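Local coordinates for spike protein S1 (PDB 5GYQ), which probably attaches the virion to the host cell membrane through a host receptor, this chain being the putative receptor-binding domain of the spike, at residues 7-10 with 11-14; 30-34 with 35-39; 131-134 with 135-139. All coordinates share one frame; numbering follows the deposited sequence.

Contact 1 (7-10 with 11-14); sequences TPPY and SVLQ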
loop_
_atom_site.group_PDB
_atom_site.type_symbol
_atom_site.label_atom_id
_atom_site.label_comp_id
_atom_site.label_asym_id
_atom_site.label_seq_id
_atom_site.Cartn_x
_atom_site.Cartn_y
_atom_site.Cartn_z
ATOM N N THR A 7 5.312 -13.020 -8.457
ATOM C CA THR A 7 5.174 -12.012 -9.501
ATOM C C THR A 7 4.901 -10.638 -8.898
ATOM O O THR A 7 3.915 -10.460 -8.186
ATOM C CB THR A 7 4.035 -12.366 -10.476
ATOM O OG1 THR A 7 4.290 -13.643 -11.074
ATOM C CG2 THR A 7 3.916 -11.311 -11.566
ATOM N N PRO A 8 5.778 -9.664 -9.179
ATOM C CA PRO A 8 5.584 -8.287 -8.712
ATOM C C PRO A 8 4.405 -7.630 -9.421
ATOM O O PRO A 8 4.158 -7.938 -10.584
ATOM C CB PRO A 8 6.905 -7.594 -9.081
ATOM C CG PRO A 8 7.872 -8.705 -9.382
ATOM C CD PRO A 8 7.038 -9.819 -9.921
ATOM N N PRO A 9 3.683 -6.740 -8.726
ATOM C CA PRO A 9 2.500 -6.079 -9.287
ATOM C C PRO A 9 2.843 -4.851 -10.136
ATOM O O PRO A 9 2.460 -3.738 -9.777
ATOM C CB PRO A 9 1.712 -5.680 -8.040
ATOM C CG PRO A 9 2.764 -5.423 -7.019
ATOM C CD PRO A 9 3.881 -6.399 -7.305
ATOM N N TYR A 10 3.548 -5.058 -11.246
ATOM C CA TYR A 10 3.949 -3.969 -12.141
ATOM C C TYR A 10 2.764 -3.110 -12.591
ATOM O O TYR A 10 2.804 -1.872 -12.520
ATOM C CB TYR A 10 4.656 -4.528 -13.384
ATOM C CG TYR A 10 5.958 -5.268 -13.128
ATOM C CD1 TYR A 10 7.152 -4.578 -12.963
ATOM C CD2 TYR A 10 5.995 -6.656 -13.094
ATOM C CE1 TYR A 10 8.339 -5.246 -12.744
ATOM C CE2 TYR A 10 7.175 -7.334 -12.877
ATOM C CZ TYR A 10 8.346 -6.622 -12.703
ATOM O OH TYR A 10 9.532 -7.287 -12.485
ATOM N N SER A 11 1.712 -3.781 -13.051
ATOM C CA SER A 11 0.546 -3.110 -13.622
ATOM C C SER A 11 -0.125 -2.155 -12.642
ATOM O O SER A 11 -0.456 -1.029 -13.000
ATOM C CB SER A 11 -0.471 -4.143 -14.110
ATOM O OG SER A 11 -0.845 -5.019 -13.063
ATOM N N VAL A 12 -0.328 -2.607 -11.409
ATOM C CA VAL A 12 -0.981 -1.782 -10.405
ATOM C C VAL A 12 -0.035 -0.677 -9.941
ATOM O O VAL A 12 -0.472 0.374 -9.471
ATOM C CB VAL A 12 -1.459 -2.621 -9.200
ATOM C CG1 VAL A 12 -0.376 -2.737 -8.140
ATOM C CG2 VAL A 12 -2.707 -2.013 -8.609
ATOM N N LEU A 13 1.265 -0.910 -10.096
ATOM C CA LEU A 13 2.258 0.085 -9.722
ATOM C C LEU A 13 2.283 1.224 -10.726
ATOM O O LEU A 13 2.556 2.363 -10.362
ATOM C CB LEU A 13 3.646 -0.541 -9.608
ATOM C CG LEU A 13 3.916 -1.321 -8.324
ATOM C CD1 LEU A 13 5.304 -1.935 -8.359
ATOM C CD2 LEU A 13 3.749 -0.426 -7.106
ATOM N N GLN A 14 2.002 0.929 -11.991
ATOM C CA GLN A 14 1.977 2.011 -12.977
ATOM C C GLN A 14 0.631 2.748 -12.999
ATOM O O GLN A 14 0.517 3.819 -13.596
ATOM C CB GLN A 14 2.329 1.474 -14.370
ATOM C CG GLN A 14 1.249 0.667 -15.045
ATOM C CD GLN A 14 1.754 -0.042 -16.286
ATOM O OE1 GLN A 14 2.907 -0.474 -16.345
ATOM N NE2 GLN A 14 0.895 -0.162 -17.285
#
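Pro9 meets Val12 and Leu13 round the first turn of helix 10-14. Pro9 is the N-cap residue of the helix. Its carbonyl receives the first backbone bond: Leu13 N lies 3.1 Å from Pro9 O. Gln14 N donates to Tyr10 O at 3.0 Å. A second, weak bond to the same Tyr10 O comes from Leu13 N, so this N-H is shared by two carbonyls. Pro9 is also the centre of an inverse gamma turn. A weak bond from Tyr10 N to Pro8 O spans it, just ahead of the helix.

The apolar contacts are carried by the Pro9 ring. Val12 CG1 reaches Pro9 CB at 3.6 Å and lies 3.4 Å from Pro9 O. With chi1 at 89°, CG1 falls between N and C of Val12, and there it meets Pro9. Leu13 touches the ring more loosely, with Leu13 CG 4.5 Å from Pro9 CG. The ring of Tyr10 turns back toward the loop, and Pro8 CB sits over one of its faces, near the rim.

Pro9 and Val12 pack on Tyr25 of strand 23-27. Pro9 also touches Leu66, and Val12 touches Val68, both of strand 63-71, so the short helix lies against the five-stranded antiparallel sheet.

Contact 2 (30-34 with 35-39); sequences CVFDF and TVVVD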
loop_
_atom_site.group_PDB
_atom_site.type_symbol
_atom_site.label_atom_id
_atom_site.label_comp_id
_atom_site.label_asym_id
_atom_site.label_seq_id
_atom_site.Cartn_x
_atom_site.Cartn_y
_atom_site.Cartn_z
ATOM N N CYS A 30 8.211 -17.896 -1.292
ATOM C CA CYS A 30 8.680 -17.534 -2.626
ATOM C C CYS A 30 9.888 -16.598 -2.640
ATOM O O CYS A 30 10.280 -16.022 -1.617
ATOM C CB CYS A 30 7.545 -16.878 -3.416
ATOM S SG CYS A 30 7.071 -15.241 -2.792
ATOM N N VAL A 31 10.469 -16.458 -3.827
ATOM C CA VAL A 31 11.522 -15.486 -4.075
ATOM C C VAL A 31 10.899 -14.249 -4.714
ATOM O O VAL A 31 10.152 -14.353 -5.685
ATOM C CB VAL A 31 12.624 -16.056 -4.988
ATOM C CG1 VAL A 31 13.761 -15.066 -5.127
ATOM C CG2 VAL A 31 13.137 -17.375 -4.437
ATOM N N PHE A 32 11.206 -13.082 -4.160
ATOM C CA PHE A 32 10.579 -11.839 -4.584
ATOM C C PHE A 32 11.617 -10.756 -4.850
ATOM O O PHE A 32 12.558 -10.585 -4.079
ATOM C CB PHE A 32 9.576 -11.370 -3.526
ATOM C CG PHE A 32 8.906 -10.067 -3.857
ATOM C CD1 PHE A 32 9.110 -8.946 -3.068
ATOM C CD2 PHE A 32 8.068 -9.964 -4.954
ATOM C CE1 PHE A 32 8.492 -7.746 -3.369
ATOM C CE2 PHE A 32 7.448 -8.765 -5.262
ATOM C CZ PHE A 32 7.661 -7.657 -4.468
ATOM N N ASP A 33 11.444 -10.030 -5.949
ATOM C CA ASP A 33 12.346 -8.936 -6.286
ATOM C C ASP A 33 11.871 -7.639 -5.642
ATOM O O ASP A 33 11.042 -6.922 -6.202
ATOM C CB ASP A 33 12.456 -8.776 -7.804
ATOM C CG ASP A 33 13.505 -7.754 -8.210
ATOM O OD1 ASP A 33 13.502 -7.332 -9.387
ATOM O OD2 ASP A 33 14.332 -7.367 -7.355
ATOM N N PHE A 34 12.409 -7.342 -4.462
ATOM C CA PHE A 34 11.987 -6.184 -3.677
ATOM C C PHE A 34 12.266 -4.851 -4.361
ATOM O O PHE A 34 11.644 -3.840 -4.037
ATOM C CB PHE A 34 12.671 -6.199 -2.308
ATOM C CG PHE A 34 11.978 -7.056 -1.291
ATOM C CD1 PHE A 34 12.165 -8.429 -1.277
ATOM C CD2 PHE A 34 11.143 -6.488 -0.343
ATOM C CE1 PHE A 34 11.528 -9.220 -0.339
ATOM C CE2 PHE A 34 10.505 -7.272 0.597
ATOM C CZ PHE A 34 10.698 -8.643 0.598
ATOM N N THR A 35 13.206 -4.856 -5.301
ATOM C CA THR A 35 13.602 -3.646 -6.016
ATOM C C THR A 35 12.416 -2.975 -6.710
ATOM O O THR A 35 12.351 -1.748 -6.808
ATOM C CB THR A 35 14.690 -3.962 -7.064
ATOM O OG1 THR A 35 15.797 -4.609 -6.424
ATOM C CG2 THR A 35 15.176 -2.691 -7.739
ATOM N N VAL A 36 11.477 -3.792 -7.177
ATOM C CA VAL A 36 10.322 -3.307 -7.921
ATOM C C VAL A 36 9.457 -2.369 -7.082
ATOM O O VAL A 36 8.935 -1.374 -7.588
ATOM C CB VAL A 36 9.457 -4.482 -8.428
ATOM C CG1 VAL A 36 8.265 -3.970 -9.224
ATOM C CG2 VAL A 36 10.296 -5.430 -9.273
ATOM N N VAL A 37 9.321 -2.677 -5.797
ATOM C CA VAL A 37 8.459 -1.891 -4.923
ATOM C C VAL A 37 9.253 -0.960 -4.012
ATOM O O VAL A 37 8.675 -0.255 -3.185
ATOM C CB VAL A 37 7.565 -2.794 -4.055
ATOM C CG1 VAL A 37 6.669 -3.648 -4.937
ATOM C CG2 VAL A 37 8.414 -3.667 -3.149
ATOM N N VAL A 38 10.574 -0.958 -4.160
ATOM C CA VAL A 38 11.417 -0.070 -3.366
ATOM C C VAL A 38 12.320 0.802 -4.242
ATOM O O VAL A 38 11.985 1.947 -4.541
ATOM C CB VAL A 38 12.295 -0.860 -2.366
ATOM C CG1 VAL A 38 13.065 0.098 -1.464
ATOM C CG2 VAL A 38 11.438 -1.799 -1.525
ATOM N N ASP A 39 13.456 0.252 -4.661
ATOM C CA ASP A 39 14.490 1.031 -5.339
ATOM C C ASP A 39 14.047 1.618 -6.679
ATOM O O ASP A 39 14.270 2.800 -6.947
ATOM C CB ASP A 39 15.736 0.171 -5.550
ATOM C CG ASP A 39 16.323 -0.327 -4.247
ATOM O OD1 ASP A 39 17.194 0.371 -3.684
ATOM O OD2 ASP A 39 15.912 -1.413 -3.782
#
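Asp33 and Thr35 meet where the chain leaves strand 30-32 and begins to turn. The polar contacts run through one carboxylate oxygen. Asp33 OD2 accepts two weak bonds, from Thr35 N at 3.4 Å and from Thr35 OG1 at 3.3 Å. The Asp33 carboxylate group reaches forward because CG is anti to the backbone N (chi1 -173°). The other oxygen, Asp33 OD1, lies against a methyl group, Val36 CG2, at 3.7 Å.

The backbone adds a weak but fairly straight bond from Val36 N to Asp33 O, at 3.3 Å. Val37 N donates to Phe34 O at 3.1 Å. The Val38 methyl group CG2 also crowds Phe34 O, 3.2 Å away.

The apolar contact is between Phe32 and Val37, whose side chains cross at about a right angle. Val37 CG2 comes to the edge of the Phe32 ring, 4.1 Å from Phe32 CE1. Phe32 in turn sets CD1 over one face of the Phe34 ring, near its rim. These side chains are buried against strand 63-71, where Leu66 takes Phe32 and Val37 and Val64 takes Phe34. Cys30, at the start of the strand, is in a disulfide with Cys6.

The weak bond from Thr35 N to Asp33 OD2 fits an Asx turn. It overlaps beta turns at 33-36 and 34-37, and a third, with a weak bond, at 35-38. These turns come after strand 30-32, the middle strand of the small parallel sheet 4-5, 30-32 and 165-167.

Contact 3 (131-134 with 135-139); sequences AFID and TVINA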
loop_
_atom_site.group_PDB
_atom_site.type_symbol
_atom_site.label_atom_id
_atom_site.label_comp_id
_atom_site.label_asym_id
_atom_site.label_seq_id
_atom_site.Cartn_x
_atom_site.Cartn_y
_atom_site.Cartn_z
ATOM N N ALA A 131 -22.366 -0.881 -4.301
ATOM C CA ALA A 131 -23.185 0.277 -4.659
ATOM C C ALA A 131 -22.585 1.573 -4.100
ATOM O O ALA A 131 -22.437 2.582 -4.817
ATOM C CB ALA A 131 -24.613 0.086 -4.161
ATOM N N PHE A 132 -22.221 1.538 -2.821
ATOM C CA PHE A 132 -21.619 2.703 -2.175
ATOM C C PHE A 132 -20.293 3.070 -2.829
ATOM O O PHE A 132 -20.028 4.244 -3.097
ATOM C CB PHE A 132 -21.406 2.455 -0.683
ATOM C CG PHE A 132 -20.621 3.541 -0.003
ATOM C CD1 PHE A 132 -21.096 4.844 0.025
ATOM C CD2 PHE A 132 -19.403 3.266 0.596
ATOM C CE1 PHE A 132 -20.371 5.854 0.643
ATOM C CE2 PHE A 132 -18.677 4.269 1.217
ATOM C CZ PHE A 132 -19.164 5.563 1.239
ATOM N N ILE A 133 -19.470 2.052 -3.076
ATOM C CA ILE A 133 -18.191 2.217 -3.764
ATOM C C ILE A 133 -18.391 2.926 -5.097
ATOM O O ILE A 133 -17.678 3.888 -5.424
ATOM C CB ILE A 133 -17.506 0.856 -3.996
ATOM C CG1 ILE A 133 -17.009 0.277 -2.666
ATOM C CG2 ILE A 133 -16.353 0.989 -4.984
ATOM C CD1 ILE A 133 -16.449 -1.133 -2.780
ATOM N N ASP A 134 -19.372 2.446 -5.858
ATOM C CA ASP A 134 -19.750 3.075 -7.119
ATOM C C ASP A 134 -20.127 4.542 -6.917
ATOM O O ASP A 134 -19.757 5.388 -7.735
ATOM C CB ASP A 134 -20.911 2.323 -7.781
ATOM C CG ASP A 134 -20.505 0.948 -8.295
ATOM O OD1 ASP A 134 -19.306 0.747 -8.589
ATOM O OD2 ASP A 134 -21.386 0.066 -8.408
ATOM N N THR A 135 -20.849 4.859 -5.838
ATOM C CA THR A 135 -21.170 6.273 -5.590
ATOM C C THR A 135 -19.922 7.102 -5.282
ATOM O O THR A 135 -19.856 8.273 -5.641
ATOM C CB THR A 135 -22.177 6.468 -4.425
ATOM O OG1 THR A 135 -21.567 6.088 -3.189
ATOM C CG2 THR A 135 -23.441 5.664 -4.654
ATOM N N VAL A 136 -18.941 6.503 -4.613
ATOM C CA VAL A 136 -17.708 7.228 -4.288
ATOM C C VAL A 136 -16.902 7.524 -5.560
ATOM O O VAL A 136 -16.466 8.666 -5.814
ATOM C CB VAL A 136 -16.834 6.436 -3.287
ATOM C CG1 VAL A 136 -15.495 7.123 -3.078
ATOM C CG2 VAL A 136 -17.564 6.280 -1.951
ATOM N N ILE A 137 -16.728 6.484 -6.369
ATOM C CA ILE A 137 -16.019 6.606 -7.636
ATOM C C ILE A 137 -16.714 7.614 -8.551
ATOM O O ILE A 137 -16.053 8.435 -9.191
ATOM C CB ILE A 137 -15.900 5.237 -8.337
ATOM C CG1 ILE A 137 -14.999 4.309 -7.517
ATOM C CG2 ILE A 137 -15.345 5.404 -9.746
ATOM C CD1 ILE A 137 -14.940 2.894 -8.039
ATOM N N ASN A 138 -18.045 7.568 -8.599
ATOM C CA ASN A 138 -18.797 8.526 -9.407
ATOM C C ASN A 138 -18.669 9.954 -8.880
ATOM O O ASN A 138 -18.528 10.899 -9.659
ATOM C CB ASN A 138 -20.273 8.135 -9.478
ATOM C CG ASN A 138 -21.079 9.069 -10.363
ATOM O OD1 ASN A 138 -21.849 9.897 -9.875
ATOM N ND2 ASN A 138 -20.887 8.955 -11.672
ATOM N N ALA A 139 -18.724 10.110 -7.562
ATOM C CA ALA A 139 -18.623 11.422 -6.934
ATOM C C ALA A 139 -17.256 12.047 -7.179
ATOM O O ALA A 139 -17.139 13.269 -7.237
ATOM C CB ALA A 139 -18.897 11.325 -5.441
#
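Helix 130-139 supplies both sides of this contact, and Phe132 packs on Val136 one turn further along. Val136 CG2 stands over one face of the Phe132 ring in a CH-pi contact. It is 3.9 Å from the ring centroid, 20° off the normal, and is displaced toward the rim at Phe132 CZ. The ring reaches along the helix because CG is anti to the backbone N (chi1 172°). Val136 answers with CG2 beside its own N.

A second apolar pair follows the same spacing. Ile133 and Ile137 lie side by side and point the same way, with Ile133 CG2 3.9 Å from Ile137 CD1.

The backbone bonds are those of a regular alpha-helix. Thr135 N bonds to Ala131 O at 3.0 Å, and Val136 N to Phe132 O at 2.9 Å. Ile137 N to Ile133 O is also 2.9 Å. Asn138 N completes the set on Asp134 O. Just before the helix, Asn129 accepts the Phe132 N-H through OD1, which is consistent with an N-cap.

The helix lies in the long insertion between sheet strands 100-111 and 146-157. This is the place of the external subdomain in betacoronavirus receptor-binding domains, so the helix is probably part of that subdomain. Phe132 packs edge-to-face on Phe119 and against Ala116 and Arg118. Ile133 touches Val21.

Thr135 OG1 bends back over the preceding turn and donates to Phe132 O. At 2.4 Å this bond is very short, and its exact length is doubtful. The same hydroxyl lies obliquely near the Phe132 ring, 3.5 Å from Phe132 CD1.

In the fold
Contacts 1 and 2 belong together. Their centres are 11 Å apart, and Val36 of contact 2 packs on Pro8, Tyr10 and Leu13 of contact 1. Both press on strand 63-71 of the antiparallel sheet. Contact 2 is buried and contact 1 partly so. Contact 3 is a surface contact, on the opposite side of the chain's centre from contact 2, about 33 Å away between centres. The chemistry follows the place. Contact 1 is a turn into a helix, with a proline N-cap. Contact 2 is a turn after a strand, with an aspartate side chain. Contact 3 is uninterrupted helix, with a regular series of backbone bonds and one phenylalanine ring packed by a valine of the next turn.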